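Local coordinates for protein glycerophosphoryl diester phosphodiesterase (Agrobacterium tumefaciens str. C58, PDB 3KS6) that belongs to the glycerophosphoryl diester phosphodiesterase family of TIM-barrel proteins and holds a magnesium ion in a site of three acidic side chains, at residues Arg4-Arg9 and Val228-Arg233; Asp17-Gly22 and Ala75-Gly80; Leu31-Phe36 and Asn101-Ile106. All coordinates share one frame; numbering follows the deposited sequence. Where two conformers were deposited one is given.

Contact 1: Arg4-Arg9 and Val228-Arg233; sequences RIASHR and VFTTDR. With ACT (acetate ion), chain H.
His-8 carries CG anti to its backbone N (chi1 -171°), and Asp-232 sets CG beside its own backbone N (chi1 -79°), at the C-terminal ends of two parallel strands; the two side chains lie side by side, pointing the same way. His-8 ND1 donates to Asp-232 OD1 at 2.7 Å. The oxygen sits in the ring plane, whereas the nitrogen approaches on the syn side of the carboxylate, 32° out of its plane. OD1 is also hydrogen-bonded to Thr-12. The other ring nitrogen, His-8 NE2, donates to OXT of the acetate ion at 2.9 Å, and Arg-9 NH2 grips this same oxygen at 2.7 Å from the edge of the guanidinium. Arg-9 CG stands over the centre of one imidazole face. Behind this group, strands 4-8 and 228-231, first and last of the TIM barrel, pair in parallel. Ala-6 bonds through N to Phe-229 O and through O to Thr-231 N; the ladder ends where His-8 N meets Thr-231 O at 2.8 Å. On one face of the sheet Ile-5 CG1 packs 3.8 Å from Phe-229 CZ; Phe-229 also packs against helix 215-224 and Ile-5 against helix 234-249. On the other, Ala-6 CB touches Thr-230 CG2 at 3.7 Å. Thr-231 OG1 accepts from Arg-233 N, an ST turn at the start of helix 234-249, and also bonds Ala-212 O. The ND1 bond and the cover on one face probably hold the ring's rotation, with NE2 left facing the site, where it makes a bent bond to the acetate and also meets an unknown ligand. The acetate, probably from the crystallisation liquor, is consistent with a spot that would suit a negatively charged oxygen near the magnesium ion.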
loop_
_atom_site.group_PDB
_atom_site.type_symbol
_atom_site.label_atom_id
_atom_site.label_comp_id
_atom_site.label_asym_id
_atom_site.label_seq_id
_atom_site.Cartn_x
_atom_site.Cartn_y
_atom_site.Cartn_z
ATOM N N ARG A 4 13.016 -3.109 3.308
ATOM C CA ARG A 4 11.884 -4.015 3.312
ATOM C C ARG A 4 11.175 -3.969 1.958
ATOM O O ARG A 4 11.237 -2.951 1.238
ATOM C CB ARG A 4 10.922 -3.681 4.449
ATOM C CG ARG A 4 11.520 -3.868 5.841
ATOM C CD ARG A 4 10.805 -3.064 6.924
ATOM N NE ARG A 4 9.416 -3.496 7.122
ATOM C CZ ARG A 4 9.050 -4.588 7.792
ATOM N NH1 ARG A 4 9.949 -5.396 8.344
ATOM N NH2 ARG A 4 7.761 -4.887 7.915
ATOM N N ILE A 5 10.565 -5.099 1.607
ATOM C CA ILE A 5 9.851 -5.277 0.356
ATOM C C ILE A 5 8.366 -5.467 0.648
ATOM O O ILE A 5 7.992 -6.341 1.463
ATOM C CB ILE A 5 10.340 -6.501 -0.426
ATOM C CG1 ILE A 5 11.764 -6.276 -0.928
ATOM C CG2 ILE A 5 9.406 -6.791 -1.644
ATOM C CD1 ILE A 5 12.397 -7.510 -1.552
ATOM N N ALA A 6 7.526 -4.672 -0.031
ATOM C CA ALA A 6 6.076 -4.808 0.061
ATOM C C ALA A 6 5.500 -5.162 -1.306
ATOM O O ALA A 6 5.784 -4.500 -2.275
ATOM C CB ALA A 6 5.403 -3.519 0.611
ATOM N N SER A 7 4.671 -6.197 -1.371
ATOM C CA SER A 7 4.091 -6.652 -2.624
ATOM C C SER A 7 2.875 -5.796 -2.980
ATOM O O SER A 7 1.869 -5.845 -2.286
ATOM C CB SER A 7 3.662 -8.101 -2.467
ATOM O OG SER A 7 3.006 -8.624 -3.600
ATOM N N HIS A 8 2.982 -5.029 -4.074
ATOM C CA HIS A 8 1.981 -4.020 -4.455
ATOM C C HIS A 8 0.744 -4.694 -4.991
ATOM O O HIS A 8 0.779 -5.333 -6.030
ATOM C CB HIS A 8 2.584 -3.049 -5.477
ATOM C CG HIS A 8 1.729 -1.848 -5.783
ATOM N ND1 HIS A 8 1.309 -1.527 -7.064
ATOM C CD2 HIS A 8 1.249 -0.871 -4.973
ATOM C CE1 HIS A 8 0.577 -0.426 -7.014
ATOM N NE2 HIS A 8 0.553 0.015 -5.768
ATOM N N ARG A 9 -0.347 -4.567 -4.252
ATOM C CA ARG A 9 -1.621 -5.158 -4.628
ATOM C C ARG A 9 -1.535 -6.693 -4.771
ATOM O O ARG A 9 -2.286 -7.304 -5.520
ATOM C CB ARG A 9 -2.182 -4.519 -5.911
ATOM C CG ARG A 9 -2.144 -3.000 -5.904
ATOM C CD ARG A 9 -2.841 -2.393 -7.105
ATOM N NE ARG A 9 -2.470 -0.980 -7.237
ATOM C CZ ARG A 9 -2.615 -0.245 -8.330
ATOM N NH1 ARG A 9 -3.146 -0.744 -9.439
ATOM N NH2 ARG A 9 -2.201 1.014 -8.306
ATOM N N VAL A 228 11.651 0.968 2.850
ATOM C CA VAL A 228 10.735 0.013 2.271
ATOM C C VAL A 228 10.385 0.539 0.894
ATOM O O VAL A 228 10.484 1.772 0.665
ATOM C CB VAL A 228 9.446 -0.094 3.103
ATOM C CG1 VAL A 228 8.747 1.284 3.230
ATOM C CG2 VAL A 228 8.469 -1.178 2.530
ATOM N N PHE A 229 10.017 -0.383 0.001
ATOM C CA PHE A 229 9.405 -0.016 -1.288
ATOM C C PHE A 229 8.318 -0.977 -1.643
ATOM O O PHE A 229 8.387 -2.160 -1.283
ATOM C CB PHE A 229 10.426 0.100 -2.428
ATOM C CG PHE A 229 11.157 -1.185 -2.756
ATOM C CD1 PHE A 229 10.663 -2.021 -3.721
ATOM C CD2 PHE A 229 12.376 -1.498 -2.154
ATOM C CE1 PHE A 229 11.312 -3.257 -4.038
ATOM C CE2 PHE A 229 13.069 -2.687 -2.485
ATOM C CZ PHE A 229 12.536 -3.556 -3.429
ATOM N N THR A 230 7.266 -0.472 -2.296
ATOM C CA THR A 230 6.252 -1.332 -2.894
ATOM C C THR A 230 6.642 -1.652 -4.344
ATOM O O THR A 230 7.274 -0.856 -5.038
ATOM C CB THR A 230 4.877 -0.736 -2.884
ATOM O OG1 THR A 230 4.884 0.500 -3.618
ATOM C CG2 THR A 230 4.375 -0.551 -1.393
ATOM N N THR A 231 6.297 -2.867 -4.770
ATOM C CA THR A 231 6.632 -3.360 -6.118
ATOM C C THR A 231 5.580 -4.279 -6.686
ATOM O O THR A 231 5.022 -5.137 -6.000
ATOM C CB THR A 231 8.013 -4.114 -6.149
ATOM O OG1 THR A 231 8.353 -4.566 -7.489
ATOM C CG2 THR A 231 8.018 -5.303 -5.166
ATOM N N ASP A 232 5.327 -4.110 -7.973
ATOM C CA ASP A 232 4.460 -5.008 -8.732
ATOM C C ASP A 232 5.165 -6.293 -9.150
ATOM O O ASP A 232 4.515 -7.163 -9.742
ATOM C CB ASP A 232 3.933 -4.326 -10.011
ATOM C CG ASP A 232 2.787 -3.393 -9.748
ATOM O OD1 ASP A 232 2.178 -3.463 -8.656
ATOM O OD2 ASP A 232 2.482 -2.606 -10.680
ATOM N N ARG A 233 6.473 -6.407 -8.853
ATOM C CA ARG A 233 7.261 -7.602 -9.188
ATOM C C ARG A 233 8.020 -8.127 -7.951
ATOM O O ARG A 233 9.262 -8.099 -7.901
ATOM C CB ARG A 233 8.231 -7.296 -10.337
ATOM C CG ARG A 233 7.523 -7.054 -11.682
ATOM C CD ARG A 233 8.517 -7.161 -12.851
ATOM N NE ARG A 233 7.899 -7.066 -14.195
ATOM C CZ ARG A 233 7.701 -5.947 -14.906
ATOM N NH1 ARG A 233 8.006 -4.741 -14.420
ATOM N NH2 ARG A 233 7.162 -6.017 -16.126
HETATM C C ACT H . -0.043 3.411 -6.653
HETATM O O ACT H . 0.927 3.228 -7.437
HETATM O OXT ACT H . -0.822 2.447 -6.423
HETATM C CH3 ACT H . -0.279 4.742 -6.009
#

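Contact 2: Asp17-Gly22 and Ala75-Gly80; sequences DSTPHG and ATIRYG
Thr-19 and Ile-77 meet in a small, buried, mainly apolar contact between the start of helix 20-27 and the loop that links helix 69-74 to strand 86-87, well away from the centre of the barrel. No direct hydrogen bond joins the two segments. Ile-77 does most of the touching: chi1 (-56°) sets CG1 anti to the carbonyl carbon, and CG2 and, further out, CD1 both touch segment 17-22. Its CG2 lies 3.7 Å from Thr-19 CG2 and equally near Asp-17 O, while CD1 comes within 3.7 Å of Ser-18 O. The same CD1 meets Pro-20 CD tip to tip at 4.2 Å. Thr-19 CG2 also rests against Gly-80 CA, where a type II turn from Ile-77 to Gly-80, closed by Gly-80 N to Ile-77 O, brings the loop back alongside. The polar links between the segments run through water: one molecule accepts from Asp-17 N and donates to Arg-78 O at 2.8 Å, and a second accepts from His-21 N and reaches Gly-80 O only weakly. Ser-18 OG donates to Asp-17 OD1, whose partner oxygen OD2 forms a salt bridge with Arg-9. The two branches of Thr-19 divide the work. CG2 packs on the loop, whereas OG1 accepts from Gly-22 N at 3.0 Å, at an N-H...O angle of 158°, and is hydrogen-bonded to Phe-15 O as well. This is a threonine N-cap followed by proline in the first turn of a helix, with a beta turn laid against it.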
loop_
_atom_site.group_PDB
_atom_site.type_symbol
_atom_site.label_atom_id
_atom_site.label_comp_id
_atom_site.label_asym_id
_atom_site.label_seq_id
_atom_site.Cartn_x
_atom_site.Cartn_y
_atom_site.Cartn_z
ATOM N N ASP A 17 -4.200 -7.597 -10.641
ATOM C CA ASP A 17 -4.385 -6.558 -9.652
ATOM C C ASP A 17 -5.304 -7.001 -8.509
ATOM O O ASP A 17 -6.499 -7.226 -8.704
ATOM C CB ASP A 17 -4.946 -5.337 -10.369
ATOM C CG ASP A 17 -4.987 -4.078 -9.497
ATOM O OD1 ASP A 17 -5.338 -4.145 -8.300
ATOM O OD2 ASP A 17 -4.686 -3.005 -10.061
ATOM N N SER A 18 -4.742 -7.132 -7.311
ATOM C CA SER A 18 -5.530 -7.427 -6.101
ATOM C C SER A 18 -6.316 -8.727 -6.202
ATOM O O SER A 18 -7.500 -8.817 -5.794
ATOM C CB SER A 18 -6.475 -6.245 -5.753
ATOM O OG SER A 18 -5.761 -5.035 -5.696
ATOM N N THR A 19 -5.656 -9.767 -6.703
ATOM C CA THR A 19 -6.334 -11.037 -6.935
ATOM C C THR A 19 -6.071 -12.007 -5.804
ATOM O O THR A 19 -4.995 -11.944 -5.173
ATOM C CB THR A 19 -5.826 -11.745 -8.228
ATOM O OG1 THR A 19 -4.409 -11.932 -8.140
ATOM C CG2 THR A 19 -6.213 -10.944 -9.534
ATOM N N PRO A 20 -7.006 -12.950 -5.579
ATOM C CA PRO A 20 -6.730 -14.024 -4.633
ATOM C C PRO A 20 -5.400 -14.761 -4.904
ATOM O O PRO A 20 -4.649 -15.065 -3.969
ATOM C CB PRO A 20 -7.932 -14.963 -4.827
ATOM C CG PRO A 20 -9.039 -14.056 -5.254
ATOM C CD PRO A 20 -8.380 -13.030 -6.124
ATOM N N HIS A 21 -5.093 -15.046 -6.168
ATOM C CA HIS A 21 -3.805 -15.696 -6.502
ATOM C C HIS A 21 -2.603 -14.851 -6.040
ATOM O O HIS A 21 -1.677 -15.373 -5.403
ATOM C CB HIS A 21 -3.745 -15.980 -8.007
ATOM C CG HIS A 21 -2.523 -16.721 -8.438
ATOM N ND1 HIS A 21 -2.127 -16.791 -9.757
ATOM C CD2 HIS A 21 -1.592 -17.402 -7.729
ATOM C CE1 HIS A 21 -1.021 -17.511 -9.841
ATOM N NE2 HIS A 21 -0.673 -17.885 -8.625
ATOM N N GLY A 22 -2.628 -13.543 -6.316
ATOM C CA GLY A 22 -1.501 -12.707 -5.888
ATOM C C GLY A 22 -1.381 -12.613 -4.386
ATOM O O GLY A 22 -0.302 -12.776 -3.819
ATOM N N ALA A 75 -18.322 -9.383 -10.243
ATOM C CA ALA A 75 -17.257 -8.942 -11.131
ATOM C C ALA A 75 -16.141 -9.966 -11.206
ATOM O O ALA A 75 -15.865 -10.659 -10.237
ATOM C CB ALA A 75 -16.687 -7.630 -10.639
ATOM N N THR A 76 -15.510 -10.031 -12.379
ATOM C CA THR A 76 -14.388 -10.910 -12.657
ATOM C C THR A 76 -13.167 -10.015 -12.852
ATOM O O THR A 76 -13.228 -9.043 -13.613
ATOM C CB THR A 76 -14.643 -11.719 -13.946
ATOM O OG1 THR A 76 -15.863 -12.467 -13.818
ATOM C CG2 THR A 76 -13.499 -12.673 -14.229
ATOM N N ILE A 77 -12.057 -10.348 -12.199
ATOM C CA ILE A 77 -10.863 -9.543 -12.288
ATOM C C ILE A 77 -10.089 -9.882 -13.553
ATOM O O ILE A 77 -9.797 -11.056 -13.815
ATOM C CB ILE A 77 -9.931 -9.764 -11.076
ATOM C CG1 ILE A 77 -10.660 -9.483 -9.731
ATOM C CG2 ILE A 77 -8.695 -8.825 -11.203
ATOM C CD1 ILE A 77 -9.823 -9.895 -8.493
ATOM N N ARG A 78 -9.711 -8.849 -14.302
ATOM C CA ARG A 78 -8.893 -9.038 -15.500
ATOM C C ARG A 78 -7.615 -9.750 -15.145
ATOM O O ARG A 78 -6.966 -9.404 -14.153
ATOM C CB ARG A 78 -8.532 -7.701 -16.129
ATOM C CG ARG A 78 -9.715 -7.038 -16.706
ATOM C CD ARG A 78 -9.378 -5.825 -17.496
ATOM N NE ARG A 78 -10.581 -5.020 -17.645
ATOM C CZ ARG A 78 -10.650 -3.901 -18.350
ATOM N NH1 ARG A 78 -9.588 -3.454 -19.001
ATOM N NH2 ARG A 78 -11.791 -3.237 -18.407
ATOM N N TYR A 79 -7.263 -10.756 -15.948
ATOM C CA TYR A 79 -6.036 -11.545 -15.761
ATOM C C TYR A 79 -6.066 -12.391 -14.502
ATOM O O TYR A 79 -5.032 -12.920 -14.126
ATOM C CB TYR A 79 -4.742 -10.687 -15.808
ATOM C CG TYR A 79 -4.736 -9.623 -16.836
ATOM C CD1 TYR A 79 -4.752 -9.940 -18.184
ATOM C CD2 TYR A 79 -4.731 -8.282 -16.479
ATOM C CE1 TYR A 79 -4.780 -8.939 -19.153
ATOM C CE2 TYR A 79 -4.766 -7.285 -17.428
ATOM C CZ TYR A 79 -4.783 -7.613 -18.761
ATOM O OH TYR A 79 -4.826 -6.611 -19.694
ATOM N N GLY A 80 -7.259 -12.568 -13.908
ATOM C CA GLY A 80 -7.441 -13.246 -12.635
ATOM C C GLY A 80 -8.108 -14.616 -12.724
ATOM O O GLY A 80 -8.557 -15.156 -11.703
HETATM O O HOH W 1 -5.602 -7.224 -13.019
HETATM O O HOH W 2 -6.713 -15.008 -8.755
#

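Contact 3: Leu31-Phe36 and Asn101-Ile106; sequences LEEVEF and NFRCEI. With MG (magnesium ion), chain F.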
loop_
_atom_site.group_PDB
_atom_site.type_symbol
_atom_site.label_atom_id
_atom_site.label_comp_id
_atom_site.label_asym_id
_atom_site.label_seq_id
_atom_site.Cartn_x
_atom_site.Cartn_y
_atom_site.Cartn_z
ATOM N N LEU A 31 9.268 -11.999 1.852
ATOM C CA LEU A 31 9.213 -10.541 1.857
ATOM C C LEU A 31 8.443 -10.170 3.110
ATOM O O LEU A 31 7.947 -11.041 3.818
ATOM C CB LEU A 31 8.630 -9.948 0.552
ATOM C CG LEU A 31 7.333 -10.540 -0.016
ATOM C CD1 LEU A 31 6.162 -10.464 0.973
ATOM C CD2 LEU A 31 6.991 -9.894 -1.380
ATOM N N GLU A 32 8.305 -8.881 3.375
ATOM C CA GLU A 32 7.859 -8.422 4.674
ATOM C C GLU A 32 6.456 -7.912 4.747
ATOM O O GLU A 32 5.854 -8.010 5.794
ATOM C CB GLU A 32 8.794 -7.328 5.169
ATOM C CG GLU A 32 10.197 -7.854 5.509
ATOM C CD GLU A 32 11.003 -8.165 4.288
ATOM O OE1 GLU A 32 10.958 -7.302 3.395
ATOM O OE2 GLU A 32 11.682 -9.233 4.210
ATOM N N GLU A 33 5.947 -7.336 3.650
ATOM C CA GLU A 33 4.588 -6.791 3.634
ATOM C C GLU A 33 3.843 -7.046 2.332
ATOM O O GLU A 33 4.434 -7.258 1.273
ATOM C CB GLU A 33 4.623 -5.270 3.877
ATOM C CG GLU A 33 5.136 -4.857 5.235
ATOM C CD GLU A 33 5.420 -3.354 5.353
ATOM O OE1 GLU A 33 5.136 -2.607 4.403
ATOM O OE2 GLU A 33 5.970 -2.931 6.384
ATOM N N VAL A 34 2.529 -7.036 2.449
ATOM C CA VAL A 34 1.639 -7.012 1.307
ATOM C C VAL A 34 0.934 -5.672 1.360
ATOM O O VAL A 34 0.478 -5.256 2.436
ATOM C CB VAL A 34 0.635 -8.175 1.295
ATOM C CG1 VAL A 34 -0.317 -8.121 2.480
ATOM C CG2 VAL A 34 -0.146 -8.223 -0.051
ATOM N N GLU A 35 0.907 -4.959 0.223
ATOM C CA GLU A 35 0.203 -3.687 0.128
ATOM C C GLU A 35 -1.160 -3.876 -0.548
ATOM O O GLU A 35 -1.268 -4.622 -1.508
ATOM C CB GLU A 35 1.037 -2.627 -0.613
ATOM C CG GLU A 35 0.437 -1.192 -0.467
ATOM C CD GLU A 35 -0.574 -0.794 -1.544
ATOM O OE1 GLU A 35 -0.768 -1.522 -2.518
ATOM O OE2 GLU A 35 -1.212 0.279 -1.393
ATOM N N PHE A 36 -2.176 -3.160 -0.073
ATOM C CA PHE A 36 -3.502 -3.195 -0.662
ATOM C C PHE A 36 -4.290 -1.960 -0.250
ATOM O O PHE A 36 -3.947 -1.287 0.724
ATOM C CB PHE A 36 -4.236 -4.480 -0.214
ATOM C CG PHE A 36 -4.373 -4.579 1.280
ATOM C CD1 PHE A 36 -3.318 -5.074 2.037
ATOM C CD2 PHE A 36 -5.511 -4.108 1.929
ATOM C CE1 PHE A 36 -3.396 -5.140 3.391
ATOM C CE2 PHE A 36 -5.606 -4.170 3.304
ATOM C CZ PHE A 36 -4.552 -4.711 4.046
ATOM N N ASN A 101 3.194 -9.077 6.799
ATOM C CA ASN A 101 2.280 -8.174 7.461
ATOM C C ASN A 101 1.630 -7.222 6.485
ATOM O O ASN A 101 1.914 -7.285 5.304
ATOM C CB ASN A 101 3.004 -7.466 8.566
ATOM C CG ASN A 101 3.398 -8.420 9.679
ATOM O OD1 ASN A 101 2.711 -9.408 9.945
ATOM N ND2 ASN A 101 4.494 -8.130 10.319
ATOM N N PHE A 102 0.737 -6.367 6.987
ATOM C CA PHE A 102 -0.121 -5.571 6.120
ATOM C C PHE A 102 0.372 -4.138 6.006
ATOM O O PHE A 102 0.781 -3.544 7.018
ATOM C CB PHE A 102 -1.534 -5.480 6.725
ATOM C CG PHE A 102 -2.461 -6.676 6.472
ATOM C CD1 PHE A 102 -2.132 -7.745 5.668
ATOM C CD2 PHE A 102 -3.758 -6.623 6.977
ATOM C CE1 PHE A 102 -3.039 -8.770 5.422
ATOM C CE2 PHE A 102 -4.669 -7.659 6.712
ATOM C CZ PHE A 102 -4.279 -8.731 5.938
ATOM N N ARG A 103 0.277 -3.593 4.790
ATOM C CA ARG A 103 0.435 -2.175 4.503
ATOM C C ARG A 103 -0.915 -1.782 3.834
ATOM O O ARG A 103 -1.187 -2.095 2.668
ATOM C CB ARG A 103 1.658 -1.909 3.610
ATOM C CG ARG A 103 1.796 -0.453 3.100
ATOM C CD ARG A 103 2.893 -0.399 2.117
ATOM N NE ARG A 103 2.985 0.833 1.339
ATOM C CZ ARG A 103 4.042 1.636 1.299
ATOM N NH1 ARG A 103 5.176 1.367 1.961
ATOM N NH2 ARG A 103 3.994 2.682 0.493
ATOM N N CYS A 104 -1.760 -1.153 4.617
ATOM C CA CYS A 104 -3.129 -0.854 4.231
ATOM C C CYS A 104 -3.277 0.593 3.766
ATOM O O CYS A 104 -3.026 1.493 4.548
ATOM C CB CYS A 104 -4.019 -1.104 5.467
ATOM S SG CYS A 104 -5.755 -0.705 5.232
ATOM N N GLU A 105 -3.736 0.824 2.542
ATOM C CA GLU A 105 -3.918 2.206 2.054
ATOM C C GLU A 105 -5.366 2.625 2.116
ATOM O O GLU A 105 -6.239 1.905 1.646
ATOM C CB GLU A 105 -3.391 2.383 0.617
ATOM C CG GLU A 105 -3.305 3.855 0.221
ATOM C CD GLU A 105 -2.820 4.082 -1.194
ATOM O OE1 GLU A 105 -2.152 3.181 -1.777
ATOM O OE2 GLU A 105 -3.171 5.161 -1.743
ATOM N N ILE A 106 -5.590 3.791 2.690
ATOM C CA ILE A 106 -6.904 4.439 2.791
ATOM C C ILE A 106 -7.054 5.399 1.609
ATOM O O ILE A 106 -6.339 6.426 1.513
ATOM C CB ILE A 106 -7.005 5.240 4.098
ATOM C CG1 ILE A 106 -6.761 4.337 5.301
ATOM C CG2 ILE A 106 -8.407 5.908 4.229
ATOM C CD1 ILE A 106 -7.767 3.148 5.367
HETATM MG MG MG F . -2.040 1.462 -2.866
HETATM O O HOH W 3 5.098 0.156 4.578
HETATM O O HOH W 4 0.420 1.973 0.348
HETATM O O HOH W 5 -2.129 -0.214 -4.164
HETATM O O HOH W 6 -2.566 2.663 -4.493
#
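Strands 33-36 and 101-106 run parallel with axes 4.6 Å apart and 25° between their directions, joined by five backbone hydrogen bonds from Asn-101 N to Glu-32 O through Glu-105 N to Phe-36 O. On one face of the sheet the two phenylalanines form an edge-to-face pair: Phe-36 brings CE1 over the face of Phe-102, 3.6 Å from its CG, with the ring planes at 75°. Phe-36 is itself covered on one face by Cys-104 CA, a CH-pi contact, while Cys-104 SG lies obliquely to the ring. Val-34 CG1 runs beside Phe-102, 3.7 Å from CD1, and Tyr-95 and Leu-91 of helix 88-95 close over this cluster. The opposite face is polar. Arg-103 extends from CG to NE between Glu-33 and Glu-35, its aliphatic part packing with CD 3.7 Å from Glu-35 CG, but no direct salt bridge to either forms. Instead, one water bridges Arg-103 NH1 and Glu-33 OE1, another bridges Arg-103 NE and Glu-35 OE2, and NH2 bonds an unknown ligand. Glu-33 OE2 is engaged by Arg-4. A bend at chi2 (-90°) turns CD of Glu-35 aside, and its OE2 binds the magnesium ion at 2.1 Å; Glu-105, extended beyond CG, delivers OE1 at 2.0 Å. These two oxygens stand 3.1 Å apart, a closeness the shared cation probably makes tolerable. Two waters join them on the metal. With Asp-37, the two glutamates make a metal site on adjacent parallel strands, facing the mouth of the barrel at which the strands' C-terminal ends lie, the usual side for the active site in a TIM barrel.

From the N terminus, strand 4-8 enters the barrel and finds its last strand, 228-231, so that contact 1 closes a loop of 218 residues holding nearly the whole fold. Contacts 2 and 3 both nest inside it and cross each other. Contact 2 ties the start of helix 20-27 to the loop 75-80 at the periphery, and contact 3 pairs strands 33-40 and 101-106. Strand 4-8 lies beside 33-40, the backbone of Ser-7 probably hydrogen-bonding to that of Glu-33 and Glu-35, which makes contacts 1 and 3 parts of one sheet. Contacts 1 and 2 touch through Arg-9, whose backbone O probably bonds Ser-18 N; contacts 2 and 3 do not touch.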